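Side-chain contacts in malonyl CoA reductase (malonate semialdehyde-forming) (Sulfolobus tokodaii, PDB 2EP5), which probably catalyses the NADP-dependent interconversion of malonyl-CoA and 3-oxopropanoate (malonate semialdehyde), as a member of the aspartate-semialdehyde dehydrogenase family: residues A[81-86]-A[92-97]; A[111-116]-A[212-217]; A[130-135]-A[142-147]; A[146-151]-A[338-343]. One frame throughout, in Å; residues are numbered along the deposited sequence.

Contact 1: residues A[81-86]-A[92-97]; sequences VLSALP and SIELEL
E94 reaches out from its helix and ends at the hydroxyl of S83, at the end of strand 80-83. The S83 OG donates to E94 OE2 over 2.8 Å, meeting the oxygen on its anti side and 22° out of the carboxylate plane. With CG anti to the carbonyl carbon and the chain extended beyond it (chi2 -177°), the carboxylate is carried clear of the helix. OE2 has a second partner in S106 OG, and OE1 forms a salt bridge with K147, so both oxygens of this buried group are engaged. Shortening E94 to an alanine here is likely to deprive the K147 ammonium of its carboxylate partner and the S83 hydroxyl of this acceptor.

Beside this polar arm the contact is apolar. L85 and I93 cross obliquely, L85 CD1 lying 3.8 Å from I93 CG2, with I93 CB and CD1 only slightly farther. The same methyl also touches the aliphatic part of E94, at 4.1 Å from its CG. One helical turn on from I93, L97 CD1 meets V81 CG1 at 4.2 Å. Helix 87-99 thus packs on strand 80-83 in the beta-alpha-beta crossover leading to strand 103-106, the parallel-sheet architecture of the Rossmann-type NAD-binding domain.

Contact 2: residues A[111-116]-A[212-217]; sequences FRMDPD and LTKLNG
The ammonium of K214 is inserted among the backbone carbonyls of the loop 111-116. K214 NZ donates to D114 O at 2.8 Å and to R112 O at 3.0 Å. NZ lies in neither carbonyl plane: it stands 52° out of that of D114 and is tilted 35° from that of R112. A water accepts from NZ and passes a weak bond to M113 O, and V117 O, just beyond the segment, is a further acceptor. Four oxygens, those of D114, R112, V117 and the water, therefore surround the ammonium.

The straight lysine chain makes this reach possible: CG lies anti to the backbone N (chi1 -172°) and the chain stays extended beyond it. Alongside its base, M113 CE approaches K214 CB to 4.3 Å.

The next shell shapes the loop. F111 to D114 form a type I beta turn, closed by D114 N on F111 O at 2.8 Å. D114 OD1 then accepts from D116 N at 2.8 Å through its anti lone pair, an Asx turn, while OD2 pairs with K139. The R112 side chain leads away from K214, to N107 O and a salt bridge with E211. At the C-terminal end of helix 204-215, N216 ND2 and N216 N reach L212 O from opposite faces of its carbonyl plane. The contact thereby ties a loop of the NAD-binding domain to a helix of the dimerisation domain; from the same loop the R112 side chain runs to within about 7 Å of that of C151, the predicted acyl-thioester nucleophile.

Contact 3: residues A[130-135]-A[142-147]; sequences ELLKFQ and KGILVK
The flat carboxamide of Q135 comes up to the backbone of L145, its CD 3.7 Å from both L145 N and L145 O. CG is anti to the backbone N of Q135 (chi1 179°) and the chain continues extended, which carries the amide from the helix across to the strand. The other flat group, the ring of F134, has K133 CB over one face, 3.7 Å above the plane and offset toward the rim.

Strand 144-147 is the last strand of the parallel Rossmann sheet within this chain. Its I144 and V146 backbones pair with the neighbouring strand 103-106 and the residues leading into it, whereas L145 meets Q135 of helix 132-140, which runs just before the strand in sequence.

Beside the amide lies an apolar patch centred on L132. Its CD2 touches I144 CG2 at 3.5 Å, while its CD1 lies against V146 CG2 at 3.9 Å; L132 and V146 are set roughly perpendicular. The two methyls of L132 therefore lie against branches of residues two apart on the strand, with L145 O near CD2 at 3.9 Å. M344 of helix 334-347 touches both L132 and V146, extending this patch.

Contact 4: residues A[146-151]-A[338-343]; sequences VKNPNC and ILTVEV
T340 OG1 has two partners: it accepts from N148 ND2 across the contact and bonds to I336 O one turn back in its own helix. The N148 ND2 to T340 OG1 distance is 3.0 Å, with an N-H...acceptor angle of 156°. The hydroxyl oxygen lies close to the amide plane, 10° out of it, so the approach suits the N-H direction. On T340, OG1 sits beside the backbone N (chi1 -62°), turned back toward I336, and CG2 is anti to that N.

ND2 also bonds to I120 O, its strongest partner, and OD1 accepts from T337 OG1, so the buried group is held at both ends. With an alanine in its place, the T340 and T337 hydroxyls would probably lose this partner and the I120 carbonyl its donor.

The contact places helix 334-347 against the end strand of the Rossmann sheet, where the chain leaves strand 144-147 for the predicted catalytic cysteine. A methyl contact adds to the hydrogen bond between N148 and T340: V146 CG1 touches T340 CG2 at 4.0 Å, the two side chains running alongside each other, pointing opposite ways. Farther along, N150 caps the helix that begins at C151, its OD1 bonded to A153 N.

How the contacts relate
Strand 144-147 joins most of these contacts. Contacts 3 and 4 share V146 and K147, and the K147 NZ to E94 OE1 salt bridge, at 2.6 Å, ties both to contact 1. Contact 1 also meets contact 4 through L82 CD2 and V341 CG2, 3.5 Å apart. Contact 2 packs on contact 3, with F111 CD2 3.7 Å from L145 CD2. It reaches contact 4 through a weak bond from R112 NE to N148 O, at 2.8 Å. Contacts 2 and 4 lead to the predicted active site: segment 146-151 ends at C151, though C151 does not touch 338-343, and the R112 side chain lies about 11 Å from that of H244, the predicted proton acceptor.

Contact 1: residues A[81-86]-A[92-97]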
# COMPACT_ATOMS: atom_id res chain seq x y z
N VAL A 81 10.29 22.79 -30.54
CA VAL A 81 10.81 22.45 -29.23
C VAL A 81 9.64 22.08 -28.34
O VAL A 81 8.69 22.85 -28.19
CB VAL A 81 11.53 23.64 -28.58
CG1 VAL A 81 12.11 23.22 -27.24
CG2 VAL A 81 12.63 24.14 -29.50
N LEU A 82 9.69 20.87 -27.78
CA LEU A 82 8.64 20.40 -26.88
C LEU A 82 9.20 20.58 -25.47
O LEU A 82 10.40 20.45 -25.26
CB LEU A 82 8.32 18.93 -27.14
CG LEU A 82 8.08 18.51 -28.59
CD1 LEU A 82 7.49 17.12 -28.58
CD2 LEU A 82 7.12 19.47 -29.29
N SER A 83 8.33 20.88 -24.51
CA SER A 83 8.79 21.11 -23.15
C SER A 83 7.98 20.42 -22.06
O SER A 83 6.75 20.46 -22.05
CB SER A 83 8.81 22.62 -22.87
OG SER A 83 9.32 22.88 -21.57
N ALA A 84 8.71 19.79 -21.15
CA ALA A 84 8.12 19.10 -20.01
C ALA A 84 8.84 19.61 -18.77
O ALA A 84 8.89 18.94 -17.75
CB ALA A 84 8.29 17.60 -20.15
N LEU A 85 9.42 20.80 -18.89
CA LEU A 85 10.16 21.43 -17.79
C LEU A 85 9.30 21.63 -16.55
O LEU A 85 8.07 21.78 -16.63
CB LEU A 85 10.69 22.79 -18.23
CG LEU A 85 11.77 22.84 -19.30
CD1 LEU A 85 11.81 24.25 -19.91
CD2 LEU A 85 13.12 22.45 -18.70
N PRO A 86 9.93 21.63 -15.37
CA PRO A 86 9.09 21.84 -14.19
C PRO A 86 8.55 23.29 -14.21
O PRO A 86 9.20 24.20 -14.73
CB PRO A 86 10.04 21.55 -13.01
CG PRO A 86 11.42 21.71 -13.59
CD PRO A 86 11.28 21.17 -15.00
N SER A 92 11.29 31.49 -17.70
CA SER A 92 12.49 32.08 -18.27
C SER A 92 12.99 31.34 -19.51
O SER A 92 13.17 31.92 -20.58
CB SER A 92 13.61 32.12 -17.24
OG SER A 92 13.23 32.87 -16.10
N ILE A 93 13.21 30.04 -19.35
CA ILE A 93 13.72 29.20 -20.43
C ILE A 93 12.87 29.29 -21.68
O ILE A 93 13.36 29.67 -22.75
CB ILE A 93 13.82 27.74 -19.97
CG1 ILE A 93 14.83 27.64 -18.82
CG2 ILE A 93 14.26 26.85 -21.11
CD1 ILE A 93 14.83 26.29 -18.11
N GLU A 94 11.59 28.96 -21.55
CA GLU A 94 10.70 29.00 -22.69
C GLU A 94 10.56 30.39 -23.30
O GLU A 94 10.40 30.52 -24.51
CB GLU A 94 9.33 28.45 -22.30
CG GLU A 94 9.39 27.00 -21.82
CD GLU A 94 8.01 26.43 -21.49
OE1 GLU A 94 7.01 27.17 -21.62
OE2 GLU A 94 7.95 25.25 -21.10
N LEU A 95 10.61 31.42 -22.47
CA LEU A 95 10.47 32.78 -22.98
C LEU A 95 11.64 33.16 -23.87
O LEU A 95 11.44 33.73 -24.95
CB LEU A 95 10.36 33.78 -21.82
CG LEU A 95 10.18 35.26 -22.19
CD1 LEU A 95 8.97 35.44 -23.11
CD2 LEU A 95 10.01 36.07 -20.91
N GLU A 96 12.85 32.85 -23.42
CA GLU A 96 14.05 33.16 -24.20
C GLU A 96 14.07 32.45 -25.53
O GLU A 96 14.49 33.04 -26.54
CB GLU A 96 15.31 32.81 -23.41
CG GLU A 96 15.78 33.94 -22.52
CD GLU A 96 15.84 35.27 -23.26
OE1 GLU A 96 16.63 35.39 -24.22
OE2 GLU A 96 15.07 36.19 -22.89
N LEU A 97 13.61 31.20 -25.55
CA LEU A 97 13.58 30.41 -26.78
C LEU A 97 12.61 31.03 -27.78
O LEU A 97 12.96 31.21 -28.95
CB LEU A 97 13.16 28.96 -26.49
CG LEU A 97 14.20 28.10 -25.77
CD1 LEU A 97 13.60 26.73 -25.42
CD2 LEU A 97 15.44 27.95 -26.65

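Contact 2: residues A[111-116]-A[212-217]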
# COMPACT_ATOMS: atom_id res chain seq x y z
N PHE A 111 2.42 30.86 -18.48
CA PHE A 111 1.77 31.35 -19.70
C PHE A 111 0.46 30.65 -20.09
O PHE A 111 -0.24 31.13 -20.98
CB PHE A 111 2.73 31.25 -20.89
CG PHE A 111 3.91 32.18 -20.81
CD1 PHE A 111 3.72 33.56 -20.88
CD2 PHE A 111 5.20 31.67 -20.66
CE1 PHE A 111 4.81 34.43 -20.81
CE2 PHE A 111 6.29 32.53 -20.58
CZ PHE A 111 6.10 33.91 -20.66
N ARG A 112 0.13 29.54 -19.45
CA ARG A 112 -1.09 28.81 -19.81
C ARG A 112 -2.32 29.70 -19.90
O ARG A 112 -3.20 29.47 -20.74
CB ARG A 112 -1.38 27.70 -18.81
CG ARG A 112 -0.63 26.41 -19.06
CD ARG A 112 -1.12 25.38 -18.05
NE ARG A 112 -0.26 24.21 -17.94
CZ ARG A 112 -0.16 23.50 -16.82
NH1 ARG A 112 -0.85 23.86 -15.74
NH2 ARG A 112 0.63 22.43 -16.77
N MET A 113 -2.39 30.72 -19.05
CA MET A 113 -3.53 31.61 -19.05
C MET A 113 -3.27 32.96 -19.74
O MET A 113 -4.04 33.91 -19.59
CB MET A 113 -4.01 31.83 -17.61
CG MET A 113 -4.54 30.55 -16.93
SD MET A 113 -5.91 29.73 -17.83
CE MET A 113 -7.28 30.89 -17.54
N ASP A 114 -2.19 33.03 -20.52
CA ASP A 114 -1.88 34.26 -21.25
C ASP A 114 -2.88 34.33 -22.40
O ASP A 114 -3.00 33.39 -23.18
CB ASP A 114 -0.45 34.21 -21.81
CG ASP A 114 -0.04 35.52 -22.47
OD1 ASP A 114 -0.68 35.93 -23.46
OD2 ASP A 114 0.93 36.14 -22.00
N PRO A 115 -3.63 35.44 -22.49
CA PRO A 115 -4.66 35.71 -23.51
C PRO A 115 -4.20 35.56 -24.96
O PRO A 115 -5.02 35.37 -25.85
CB PRO A 115 -5.08 37.14 -23.21
CG PRO A 115 -4.85 37.26 -21.74
CD PRO A 115 -3.53 36.57 -21.56
N ASP A 116 -2.89 35.65 -25.20
CA ASP A 116 -2.37 35.51 -26.55
C ASP A 116 -1.76 34.13 -26.80
O ASP A 116 -1.28 33.84 -27.90
CB ASP A 116 -1.30 36.57 -26.83
CG ASP A 116 -1.81 37.98 -26.60
OD1 ASP A 116 -2.94 38.28 -27.06
OD2 ASP A 116 -1.09 38.77 -25.97
N LEU A 212 -10.07 25.36 -17.05
CA LEU A 212 -11.26 24.76 -17.63
C LEU A 212 -12.06 25.86 -18.37
O LEU A 212 -12.72 25.60 -19.38
CB LEU A 212 -12.10 24.13 -16.52
CG LEU A 212 -12.62 22.70 -16.68
CD1 LEU A 212 -11.55 21.78 -17.23
CD2 LEU A 212 -13.13 22.20 -15.34
N THR A 213 -11.97 27.09 -17.86
CA THR A 213 -12.65 28.24 -18.45
C THR A 213 -12.10 28.58 -19.85
O THR A 213 -12.86 28.96 -20.75
CB THR A 213 -12.50 29.48 -17.54
OG1 THR A 213 -13.46 29.40 -16.47
CG2 THR A 213 -12.70 30.74 -18.30
N LYS A 214 -10.79 28.42 -20.03
CA LYS A 214 -10.17 28.71 -21.31
C LYS A 214 -10.30 27.53 -22.28
O LYS A 214 -10.52 27.73 -23.47
CB LYS A 214 -8.70 29.04 -21.11
CG LYS A 214 -8.00 29.55 -22.36
CD LYS A 214 -6.59 30.00 -22.03
CE LYS A 214 -5.89 30.57 -23.25
NZ LYS A 214 -4.56 31.11 -22.88
N LEU A 215 -10.16 26.31 -21.77
CA LEU A 215 -10.28 25.12 -22.61
C LEU A 215 -11.65 25.03 -23.27
O LEU A 215 -11.77 24.59 -24.41
CB LEU A 215 -10.03 23.87 -21.78
CG LEU A 215 -8.59 23.71 -21.29
CD1 LEU A 215 -8.51 22.60 -20.26
CD2 LEU A 215 -7.67 23.44 -22.49
N ASN A 216 -12.68 25.45 -22.54
CA ASN A 216 -14.04 25.40 -23.05
C ASN A 216 -14.50 26.71 -23.65
O ASN A 216 -15.66 26.87 -23.99
CB ASN A 216 -14.99 25.01 -21.92
CG ASN A 216 -14.72 23.62 -21.38
OD1 ASN A 216 -14.96 22.62 -22.07
ND2 ASN A 216 -14.19 23.54 -20.17
N GLY A 217 -13.56 27.65 -23.78
CA GLY A 217 -13.89 28.95 -24.34
C GLY A 217 -14.15 28.91 -25.82
O GLY A 217 -13.95 27.88 -26.47
O HOH W 1 -6.17 33.10 -21.45

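Contact 3: residues A[130-135]-A[142-147]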
# COMPACT_ATOMS: atom_id res chain seq x y z
N GLU A 130 -5.77 29.36 -33.75
CA GLU A 130 -5.83 30.54 -34.60
C GLU A 130 -5.19 31.73 -33.91
O GLU A 130 -4.81 32.71 -34.56
CB GLU A 130 -7.27 30.86 -34.97
CG GLU A 130 -7.97 29.77 -35.75
CD GLU A 130 -8.94 30.33 -36.77
OE1 GLU A 130 -8.47 31.05 -37.68
OE2 GLU A 130 -10.16 30.06 -36.67
N LEU A 131 -5.08 31.66 -32.58
CA LEU A 131 -4.48 32.75 -31.82
C LEU A 131 -3.05 32.95 -32.28
O LEU A 131 -2.50 34.04 -32.12
CB LEU A 131 -4.45 32.43 -30.32
CG LEU A 131 -5.69 32.70 -29.47
CD1 LEU A 131 -5.38 32.35 -28.01
CD2 LEU A 131 -6.10 34.17 -29.58
N LEU A 132 -2.46 31.91 -32.85
CA LEU A 132 -1.08 31.99 -33.32
C LEU A 132 -0.89 33.00 -34.44
O LEU A 132 0.22 33.49 -34.65
CB LEU A 132 -0.60 30.60 -33.77
CG LEU A 132 -0.42 29.57 -32.65
CD1 LEU A 132 0.06 28.24 -33.23
CD2 LEU A 132 0.57 30.11 -31.63
N LYS A 133 -1.96 33.32 -35.14
CA LYS A 133 -1.90 34.27 -36.25
C LYS A 133 -1.57 35.71 -35.84
O LYS A 133 -1.15 36.50 -36.66
CB LYS A 133 -3.22 34.28 -37.02
CG LYS A 133 -3.49 33.02 -37.83
CD LYS A 133 -4.89 33.04 -38.45
CE LYS A 133 -5.10 34.27 -39.33
NZ LYS A 133 -6.45 34.30 -39.98
N PHE A 134 -1.75 36.02 -34.56
CA PHE A 134 -1.52 37.38 -34.08
C PHE A 134 -0.57 37.45 -32.90
O PHE A 134 -0.27 38.53 -32.39
CB PHE A 134 -2.87 37.99 -33.69
CG PHE A 134 -3.95 37.76 -34.71
CD1 PHE A 134 -4.07 38.60 -35.82
CD2 PHE A 134 -4.82 36.69 -34.58
CE1 PHE A 134 -5.04 38.36 -36.79
CE2 PHE A 134 -5.81 36.44 -35.54
CZ PHE A 134 -5.91 37.29 -36.65
N GLN A 135 -0.10 36.29 -32.46
CA GLN A 135 0.79 36.22 -31.31
C GLN A 135 2.09 37.00 -31.48
O GLN A 135 2.43 37.83 -30.63
CB GLN A 135 1.10 34.75 -30.98
CG GLN A 135 2.05 34.56 -29.81
CD GLN A 135 2.20 33.11 -29.41
OE1 GLN A 135 1.28 32.51 -28.85
NE2 GLN A 135 3.36 32.53 -29.69
N LYS A 142 9.51 36.68 -31.98
CA LYS A 142 9.94 36.19 -33.29
C LYS A 142 9.51 34.72 -33.34
O LYS A 142 9.46 34.11 -34.40
CB LYS A 142 11.46 36.27 -33.43
CG LYS A 142 12.03 37.67 -33.33
CD LYS A 142 13.56 37.66 -33.29
CE LYS A 142 14.17 37.05 -34.54
NZ LYS A 142 15.66 37.15 -34.56
N GLY A 143 9.20 34.17 -32.17
CA GLY A 143 8.81 32.78 -32.08
C GLY A 143 7.33 32.51 -31.87
O GLY A 143 6.49 33.40 -31.99
N ILE A 144 7.03 31.25 -31.54
CA ILE A 144 5.66 30.79 -31.30
C ILE A 144 5.58 30.00 -30.00
O ILE A 144 6.44 29.16 -29.72
CB ILE A 144 5.19 29.88 -32.46
CG1 ILE A 144 5.01 30.69 -33.74
CG2 ILE A 144 3.92 29.15 -32.06
CD1 ILE A 144 4.00 31.84 -33.63
N LEU A 145 4.56 30.26 -29.20
CA LEU A 145 4.37 29.55 -27.94
C LEU A 145 2.95 28.99 -27.84
O LEU A 145 1.96 29.71 -28.03
CB LEU A 145 4.64 30.45 -26.74
CG LEU A 145 4.49 29.76 -25.39
CD1 LEU A 145 5.48 28.62 -25.28
CD2 LEU A 145 4.72 30.74 -24.26
N VAL A 146 2.87 27.69 -27.54
CA VAL A 146 1.60 27.00 -27.37
C VAL A 146 1.65 26.27 -26.04
O VAL A 146 2.70 25.76 -25.64
CB VAL A 146 1.35 25.97 -28.51
CG1 VAL A 146 0.02 25.25 -28.29
CG2 VAL A 146 1.34 26.68 -29.87
N LYS A 147 0.54 26.22 -25.33
CA LYS A 147 0.53 25.56 -24.04
C LYS A 147 -0.49 24.45 -23.93
O LYS A 147 -1.47 24.40 -24.67
CB LYS A 147 0.30 26.60 -22.94
CG LYS A 147 1.54 27.42 -22.61
CD LYS A 147 2.56 26.58 -21.84
CE LYS A 147 3.87 27.32 -21.64
NZ LYS A 147 4.71 26.68 -20.59

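Contact 4: residues A[146-151]-A[338-343]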
# COMPACT_ATOMS: atom_id res chain seq x y z
N VAL A 146 2.87 27.69 -27.54
CA VAL A 146 1.60 27.00 -27.37
C VAL A 146 1.65 26.27 -26.04
O VAL A 146 2.70 25.76 -25.64
CB VAL A 146 1.35 25.97 -28.51
CG1 VAL A 146 0.02 25.25 -28.29
CG2 VAL A 146 1.34 26.68 -29.87
N LYS A 147 0.54 26.22 -25.33
CA LYS A 147 0.53 25.56 -24.04
C LYS A 147 -0.49 24.45 -23.93
O LYS A 147 -1.47 24.40 -24.67
CB LYS A 147 0.30 26.60 -22.94
CG LYS A 147 1.54 27.42 -22.61
CD LYS A 147 2.56 26.58 -21.84
CE LYS A 147 3.87 27.32 -21.64
NZ LYS A 147 4.71 26.68 -20.59
N ASN A 148 -0.24 23.55 -22.99
CA ASN A 148 -1.13 22.43 -22.72
C ASN A 148 -1.54 22.63 -21.26
O ASN A 148 -0.76 23.11 -20.45
CB ASN A 148 -0.41 21.10 -22.91
CG ASN A 148 -0.12 20.82 -24.37
OD1 ASN A 148 1.04 20.67 -24.77
ND2 ASN A 148 -1.17 20.75 -25.17
N PRO A 149 -2.78 22.25 -20.92
CA PRO A 149 -3.25 22.43 -19.55
C PRO A 149 -2.78 21.43 -18.49
O PRO A 149 -2.15 20.41 -18.78
CB PRO A 149 -4.77 22.40 -19.71
CG PRO A 149 -4.94 21.37 -20.79
CD PRO A 149 -3.86 21.76 -21.79
N ASN A 150 -3.11 21.77 -17.25
CA ASN A 150 -2.83 20.95 -16.09
C ASN A 150 -3.46 19.58 -16.39
O ASN A 150 -4.57 19.51 -16.93
CB ASN A 150 -3.46 21.61 -14.85
CG ASN A 150 -3.73 20.64 -13.72
OD1 ASN A 150 -4.80 20.03 -13.65
ND2 ASN A 150 -2.75 20.49 -12.83
N CYS A 151 -2.74 18.50 -16.07
CA CYS A 151 -3.23 17.15 -16.35
C CYS A 151 -4.66 16.89 -15.90
O CYS A 151 -5.47 16.34 -16.65
CB CYS A 151 -2.27 16.11 -15.73
SG CYS A 151 -1.77 16.41 -14.03
N ILE A 338 2.25 15.94 -27.70
CA ILE A 338 2.61 15.32 -28.97
C ILE A 338 1.43 15.41 -29.93
O ILE A 338 1.60 15.66 -31.12
CB ILE A 338 3.03 13.84 -28.74
CG1 ILE A 338 4.36 13.80 -27.97
CG2 ILE A 338 3.14 13.09 -30.06
CD1 ILE A 338 4.76 12.42 -27.48
N LEU A 339 0.22 15.22 -29.40
CA LEU A 339 -0.99 15.29 -30.22
C LEU A 339 -1.19 16.72 -30.70
O LEU A 339 -1.69 16.96 -31.80
CB LEU A 339 -2.22 14.84 -29.42
CG LEU A 339 -3.31 14.06 -30.15
CD1 LEU A 339 -4.66 14.43 -29.57
CD2 LEU A 339 -3.31 14.33 -31.63
N THR A 340 -0.79 17.68 -29.86
CA THR A 340 -0.93 19.08 -30.22
C THR A 340 -0.04 19.39 -31.41
O THR A 340 -0.44 20.10 -32.33
CB THR A 340 -0.58 20.01 -29.03
OG1 THR A 340 -1.49 19.77 -27.96
CG2 THR A 340 -0.68 21.48 -29.45
N VAL A 341 1.18 18.84 -31.39
CA VAL A 341 2.11 19.06 -32.50
C VAL A 341 1.54 18.42 -33.78
O VAL A 341 1.58 19.03 -34.85
CB VAL A 341 3.51 18.44 -32.24
CG1 VAL A 341 4.42 18.72 -33.43
CG2 VAL A 341 4.13 19.04 -30.98
N GLU A 342 0.99 17.22 -33.66
CA GLU A 342 0.42 16.56 -34.84
C GLU A 342 -0.67 17.44 -35.47
O GLU A 342 -0.71 17.62 -36.69
CB GLU A 342 -0.17 15.19 -34.47
CG GLU A 342 0.77 14.34 -33.61
CD GLU A 342 0.27 12.92 -33.39
OE1 GLU A 342 -0.95 12.69 -33.42
OE2 GLU A 342 1.11 12.03 -33.18
N VAL A 343 -1.55 17.98 -34.63
CA VAL A 343 -2.62 18.85 -35.11
C VAL A 343 -2.05 20.07 -35.84
O VAL A 343 -2.53 20.44 -36.91
CB VAL A 343 -3.51 19.34 -33.94
CG1 VAL A 343 -4.47 20.41 -34.44
CG2 VAL A 343 -4.28 18.16 -33.34